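Local coordinates for initiator protein NS1 (Murine minute virus, PDB 4R94), which nicks viral DNA at the replication origin through its N-terminal metal-dependent nuclease domain and unwinds it with an ATP-driven helicase, at residues S21-E33 with Q124-S138. Numbering follows the deposited sequence.
With MG (magnesium ion), chain B.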
loop_
_atom_site.group_PDB
_atom_site.type_symbol
_atom_site.label_atom_id
_atom_site.label_comp_id
_atom_site.label_asym_id
_atom_site.label_seq_id
_atom_site.Cartn_x
_atom_site.Cartn_y
_atom_site.Cartn_z
ATOM N N SER A 21 10.556 5.338 16.043
ATOM C CA SER A 21 10.098 4.093 16.655
ATOM C C SER A 21 8.723 4.195 17.279
ATOM O O SER A 21 7.926 3.252 17.188
ATOM C CB SER A 21 11.090 3.634 17.734
ATOM O OG SER A 21 11.242 4.646 18.707
ATOM N N ASN A 22 8.460 5.349 17.898
ATOM C CA ASN A 22 7.268 5.571 18.702
ATOM C C ASN A 22 6.304 6.592 18.124
ATOM O O ASN A 22 5.449 7.122 18.836
ATOM C CB ASN A 22 7.672 6.028 20.107
ATOM C CG ASN A 22 8.286 4.928 20.913
ATOM O OD1 ASN A 22 9.368 4.438 20.592
ATOM N ND2 ASN A 22 7.607 4.533 21.982
ATOM N N GLN A 23 6.436 6.891 16.842
ATOM C CA GLN A 23 5.527 7.854 16.253
ATOM C C GLN A 23 4.179 7.200 15.967
ATOM O O GLN A 23 4.113 6.179 15.288
ATOM C CB GLN A 23 6.112 8.444 14.982
ATOM C CG GLN A 23 5.405 9.710 14.593
ATOM C CD GLN A 23 5.110 9.766 13.128
ATOM O OE1 GLN A 23 5.871 9.240 12.313
ATOM N NE2 GLN A 23 3.994 10.391 12.773
ATOM N N GLU A 24 3.105 7.776 16.507
ATOM C CA GLU A 24 1.768 7.228 16.288
ATOM C C GLU A 24 1.339 7.504 14.854
ATOM O O GLU A 24 1.536 8.610 14.344
ATOM C CB GLU A 24 0.749 7.815 17.275
ATOM C CG GLU A 24 0.798 7.169 18.659
ATOM C CD GLU A 24 -0.335 7.630 19.576
ATOM O OE1 GLU A 24 -0.255 8.757 20.100
ATOM O OE2 GLU A 24 -1.303 6.864 19.773
ATOM N N VAL A 25 0.801 6.477 14.198
ATOM C CA VAL A 25 0.350 6.593 12.804
ATOM C C VAL A 25 -0.914 5.762 12.601
ATOM O O VAL A 25 -1.155 4.803 13.325
ATOM C CB VAL A 25 1.425 6.122 11.780
ATOM C CG1 VAL A 25 2.671 7.015 11.810
ATOM C CG2 VAL A 25 1.802 4.676 12.007
ATOM N N PHE A 26 -1.712 6.121 11.600
ATOM C CA PHE A 26 -2.825 5.278 11.191
ATOM C C PHE A 26 -2.317 4.046 10.447
ATOM O O PHE A 26 -1.258 4.072 9.818
ATOM C CB PHE A 26 -3.784 6.012 10.253
ATOM C CG PHE A 26 -4.457 7.224 10.846
ATOM C CD1 PHE A 26 -5.025 7.191 12.108
ATOM C CD2 PHE A 26 -4.561 8.385 10.098
ATOM C CE1 PHE A 26 -5.666 8.322 12.624
ATOM C CE2 PHE A 26 -5.191 9.509 10.609
ATOM C CZ PHE A 26 -5.738 9.474 11.880
ATOM N N SER A 27 -3.110 2.984 10.480
ATOM C CA SER A 27 -2.845 1.796 9.691
ATOM C C SER A 27 -4.021 1.550 8.767
ATOM O O SER A 27 -5.158 1.382 9.225
ATOM C CB SER A 27 -2.611 0.589 10.609
ATOM O OG SER A 27 -2.622 -0.628 9.867
ATOM N N PHE A 28 -3.762 1.595 7.461
ATOM C CA PHE A 28 -4.777 1.306 6.446
ATOM C C PHE A 28 -4.404 0.088 5.609
ATOM O O PHE A 28 -3.231 -0.250 5.472
ATOM C CB PHE A 28 -4.955 2.483 5.469
ATOM C CG PHE A 28 -5.387 3.764 6.113
ATOM C CD1 PHE A 28 -6.716 3.972 6.451
ATOM C CD2 PHE A 28 -4.467 4.777 6.350
ATOM C CE1 PHE A 28 -7.121 5.153 7.018
ATOM C CE2 PHE A 28 -4.871 5.979 6.929
ATOM C CZ PHE A 28 -6.199 6.148 7.283
ATOM N N VAL A 29 -5.404 -0.567 5.034
ATOM C CA VAL A 29 -5.161 -1.533 3.971
ATOM C C VAL A 29 -5.992 -1.147 2.755
ATOM O O VAL A 29 -7.201 -0.901 2.857
ATOM C CB VAL A 29 -5.496 -2.978 4.400
ATOM C CG1 VAL A 29 -5.305 -3.928 3.247
ATOM C CG2 VAL A 29 -4.599 -3.392 5.556
ATOM N N PHE A 30 -5.316 -1.043 1.615
ATOM C CA PHE A 30 -5.959 -0.818 0.326
ATOM C C PHE A 30 -6.116 -2.175 -0.320
ATOM O O PHE A 30 -5.159 -2.960 -0.380
ATOM C CB PHE A 30 -5.122 0.108 -0.561
ATOM C CG PHE A 30 -5.154 1.571 -0.150
ATOM C CD1 PHE A 30 -4.507 2.007 1.002
ATOM C CD2 PHE A 30 -5.787 2.507 -0.959
ATOM C CE1 PHE A 30 -4.519 3.355 1.357
ATOM C CE2 PHE A 30 -5.800 3.852 -0.620
ATOM C CZ PHE A 30 -5.171 4.283 0.534
ATOM N N LYS A 31 -7.316 -2.474 -0.796
ATOM C CA LYS A 31 -7.509 -3.776 -1.435
ATOM C C LYS A 31 -8.515 -3.700 -2.554
ATOM O O LYS A 31 -9.032 -2.634 -2.870
ATOM C CB LYS A 31 -7.955 -4.813 -0.402
ATOM C CG LYS A 31 -9.303 -4.518 0.189
ATOM C CD LYS A 31 -9.568 -5.448 1.374
ATOM C CE LYS A 31 -10.801 -5.028 2.137
ATOM N NZ LYS A 31 -10.926 -5.825 3.405
ATOM N N ASN A 32 -8.775 -4.838 -3.172
ATOM C CA ASN A 32 -9.950 -4.947 -4.030
ATOM C C ASN A 32 -10.514 -6.341 -3.844
ATOM O O ASN A 32 -9.909 -7.186 -3.180
ATOM C CB ASN A 32 -9.652 -4.629 -5.503
ATOM C CG ASN A 32 -8.564 -5.498 -6.119
ATOM O OD1 ASN A 32 -8.356 -6.639 -5.733
ATOM N ND2 ASN A 32 -7.890 -4.951 -7.124
ATOM N N GLU A 33 -11.721 -6.533 -4.347
ATOM C CA GLU A 33 -12.403 -7.819 -4.234
ATOM C C GLU A 33 -12.927 -8.142 -5.604
ATOM O O GLU A 33 -13.125 -7.249 -6.419
ATOM C CB GLU A 33 -13.534 -7.765 -3.204
ATOM C CG GLU A 33 -13.032 -7.504 -1.794
ATOM C CD GLU A 33 -14.138 -7.311 -0.791
ATOM O OE1 GLU A 33 -15.321 -7.419 -1.184
ATOM O OE2 GLU A 33 -13.815 -7.044 0.392
ATOM N N GLN A 124 -7.102 -13.377 0.743
ATOM C CA GLN A 124 -7.521 -12.193 -0.019
ATOM C C GLN A 124 -6.646 -11.858 -1.226
ATOM O O GLN A 124 -7.065 -11.092 -2.089
ATOM C CB GLN A 124 -7.568 -10.965 0.890
ATOM C CG GLN A 124 -6.194 -10.463 1.320
ATOM C CD GLN A 124 -6.275 -9.230 2.199
ATOM O OE1 GLN A 124 -6.894 -8.232 1.828
ATOM N NE2 GLN A 124 -5.656 -9.295 3.382
ATOM N N GLY A 125 -5.436 -12.400 -1.291
ATOM C CA GLY A 125 -4.557 -12.091 -2.403
ATOM C C GLY A 125 -3.948 -10.712 -2.243
ATOM O O GLY A 125 -3.591 -10.337 -1.131
ATOM N N TRP A 126 -3.844 -9.960 -3.337
ATOM C CA TRP A 126 -3.124 -8.682 -3.304
ATOM C C TRP A 126 -3.789 -7.694 -2.370
ATOM O O TRP A 126 -5.008 -7.529 -2.381
ATOM C CB TRP A 126 -3.006 -8.038 -4.695
ATOM C CG TRP A 126 -2.486 -6.637 -4.541
ATOM C CD1 TRP A 126 -1.173 -6.257 -4.446
ATOM C CD2 TRP A 126 -3.267 -5.445 -4.395
ATOM N NE1 TRP A 126 -1.094 -4.891 -4.271
ATOM C CE2 TRP A 126 -2.363 -4.373 -4.227
ATOM C CE3 TRP A 126 -4.640 -5.176 -4.414
ATOM C CZ2 TRP A 126 -2.795 -3.045 -4.051
ATOM C CZ3 TRP A 126 -5.068 -3.859 -4.246
ATOM C CH2 TRP A 126 -4.144 -2.814 -4.064
ATOM N N HIS A 127 -2.970 -7.020 -1.568
ATOM C CA HIS A 127 -3.434 -5.883 -0.781
ATOM C C HIS A 127 -2.239 -5.014 -0.461
ATOM O O HIS A 127 -1.098 -5.434 -0.639
ATOM C CB HIS A 127 -4.142 -6.328 0.497
ATOM C CG HIS A 127 -3.297 -7.155 1.407
ATOM N ND1 HIS A 127 -2.943 -8.462 1.123
ATOM C CD2 HIS A 127 -2.740 -6.866 2.606
ATOM C CE1 HIS A 127 -2.221 -8.941 2.120
ATOM N NE2 HIS A 127 -2.072 -7.992 3.027
ATOM N N CYS A 128 -2.496 -3.801 0.012
ATOM C CA CYS A 128 -1.410 -2.868 0.258
ATOM C C CYS A 128 -1.580 -2.199 1.614
ATOM O O CYS A 128 -2.557 -1.487 1.855
ATOM C CB CYS A 128 -1.351 -1.841 -0.890
ATOM S SG CYS A 128 0.035 -0.721 -0.737
ATOM N N HIS A 129 -0.643 -2.473 2.513
ATOM C CA HIS A 129 -0.599 -1.807 3.800
ATOM C C HIS A 129 -0.049 -0.398 3.672
ATOM O O HIS A 129 0.949 -0.168 2.992
ATOM C CB HIS A 129 0.271 -2.591 4.768
ATOM C CG HIS A 129 -0.294 -3.918 5.127
ATOM N ND1 HIS A 129 -1.105 -4.096 6.223
ATOM C CD2 HIS A 129 -0.161 -5.131 4.542
ATOM C CE1 HIS A 129 -1.442 -5.372 6.311
ATOM N NE2 HIS A 129 -0.890 -6.020 5.299
ATOM N N VAL A 130 -0.708 0.532 4.339
ATOM C CA VAL A 130 -0.198 1.890 4.471
ATOM C C VAL A 130 -0.176 2.326 5.926
ATOM O O VAL A 130 -1.203 2.303 6.608
ATOM C CB VAL A 130 -1.040 2.896 3.671
ATOM C CG1 VAL A 130 -0.469 4.319 3.848
ATOM C CG2 VAL A 130 -1.105 2.482 2.221
ATOM N N LEU A 131 0.996 2.747 6.389
ATOM C CA LEU A 131 1.094 3.442 7.669
ATOM C C LEU A 131 1.301 4.911 7.364
ATOM O O LEU A 131 2.156 5.246 6.549
ATOM C CB LEU A 131 2.263 2.904 8.504
ATOM C CG LEU A 131 2.262 1.403 8.804
ATOM C CD1 LEU A 131 3.465 1.061 9.706
ATOM C CD2 LEU A 131 0.940 0.958 9.428
ATOM N N ILE A 132 0.541 5.794 7.997
ATOM C CA ILE A 132 0.724 7.218 7.720
ATOM C C ILE A 132 0.330 8.079 8.915
ATOM O O ILE A 132 -0.703 7.844 9.560
ATOM C CB ILE A 132 -0.088 7.658 6.460
ATOM C CG1 ILE A 132 0.174 9.127 6.118
ATOM C CG2 ILE A 132 -1.578 7.391 6.646
ATOM C CD1 ILE A 132 -0.283 9.499 4.719
ATOM N N GLY A 133 1.164 9.072 9.209
ATOM C CA GLY A 133 0.895 9.973 10.311
ATOM C C GLY A 133 1.861 11.139 10.326
ATOM O O GLY A 133 2.674 11.325 9.407
ATOM N N GLY A 134 1.773 11.934 11.387
ATOM C CA GLY A 134 2.643 13.082 11.540
ATOM C C GLY A 134 1.997 14.105 12.450
ATOM O O GLY A 134 0.947 13.847 13.027
ATOM N N LYS A 135 2.631 15.267 12.577
ATOM C CA LYS A 135 2.154 16.307 13.484
ATOM C C LYS A 135 0.742 16.803 13.144
ATOM O O LYS A 135 -0.018 17.178 14.039
ATOM C CB LYS A 135 3.144 17.481 13.502
ATOM C CG LYS A 135 3.345 18.170 12.164
ATOM C CD LYS A 135 4.272 19.369 12.303
ATOM C CE LYS A 135 4.344 20.182 11.016
ATOM N NZ LYS A 135 3.029 20.795 10.664
ATOM N N ASP A 136 0.370 16.779 11.866
ATOM C CA ASP A 136 -0.954 17.257 11.472
ATOM C C ASP A 136 -2.025 16.171 11.587
ATOM O O ASP A 136 -3.158 16.367 11.148
ATOM C CB ASP A 136 -0.925 17.798 10.040
ATOM C CG ASP A 136 0.141 18.857 9.842
ATOM O OD1 ASP A 136 0.001 19.956 10.422
ATOM O OD2 ASP A 136 1.115 18.591 9.107
ATOM N N PHE A 137 -1.665 15.033 12.181
ATOM C CA PHE A 137 -2.582 13.898 12.315
ATOM C C PHE A 137 -2.957 13.649 13.776
ATOM O O PHE A 137 -2.090 13.674 14.645
ATOM C CB PHE A 137 -1.959 12.614 11.754
ATOM C CG PHE A 137 -1.674 12.644 10.277
ATOM C CD1 PHE A 137 -0.641 13.411 9.765
ATOM C CD2 PHE A 137 -2.399 11.846 9.409
ATOM C CE1 PHE A 137 -0.367 13.417 8.400
ATOM C CE2 PHE A 137 -2.131 11.846 8.054
ATOM C CZ PHE A 137 -1.115 12.635 7.545
ATOM N N SER A 138 -4.238 13.400 14.032
ATOM C CA SER A 138 -4.699 12.984 15.357
ATOM C C SER A 138 -5.685 11.818 15.251
ATOM O O SER A 138 -6.415 11.708 14.274
ATOM C CB SER A 138 -5.337 14.158 16.112
ATOM O OG SER A 138 -6.368 14.770 15.353
HETATM MG MG MG B . -0.909 -8.203 4.961
HETATM O O HOH W 1 2.574 12.172 15.371
HETATM O O HOH W 2 -0.056 10.817 13.545
HETATM O O HOH W 3 -1.610 -1.480 7.400
HETATM O O HOH W 4 -8.705 -9.275 -2.400
HETATM O O HOH W 5 -7.016 -8.454 -4.144
HETATM O O HOH W 6 -2.824 -8.426 5.828
HETATM O O HOH W 7 -0.664 -10.282 4.491
HETATM O O HOH W 8 -0.234 -8.487 6.877
#
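Phe28 and Val130 join strands 24-31 and 125-134 through a nearly straight pair of backbone hydrogen bonds, Phe28 N to Val130 O at 2.8 Å and Val130 N to Phe28 O at 2.9 Å. Phe26 with Ile132 and Phe30 with Cys128 form the flanking antiparallel hydrogen-bonded pairs, the first more bent (146° at Phe26 N-H). A water ties Ser27 OG, Phe28 O and His129 ND1 together; it accepts a hydrogen bond from ND1 in the plane of the imidazole, and this bond and that of NE2 to the magnesium ion (2.2 Å) together hold the ring's rotation. The other imidazole is held similarly: His127 ND1 donates to Gly125 O at 3.0 Å, in the ring plane, while NE2 binds the metal. Gln124 NE2 sits over the centre of one face of this ring. The His127-Cys128-His129 sequence matches the RCR-2 motif of rolling-circle (HUH) nucleases, and the two histidines with Glu119 and three waters complete the magnesium site, near the active-site Tyr210. Val29 packs beside both histidines on their side of the sheet, CG1 reaching His127 CB and CG2 lying 3.6 Å from His129 ND1. On the opposite face, the CG2 methyl of Ile132 meets the edge of the Phe28 ring in its plane (3.6 Å from CE2), and Val130 CG2 comes equally near Phe30 CE1. Helix 81-104 packs on Val130 with Val94 and Leu98. Farther along, Phe26 CE2 touches the edge of the Phe137 ring at CD2 (3.8 Å).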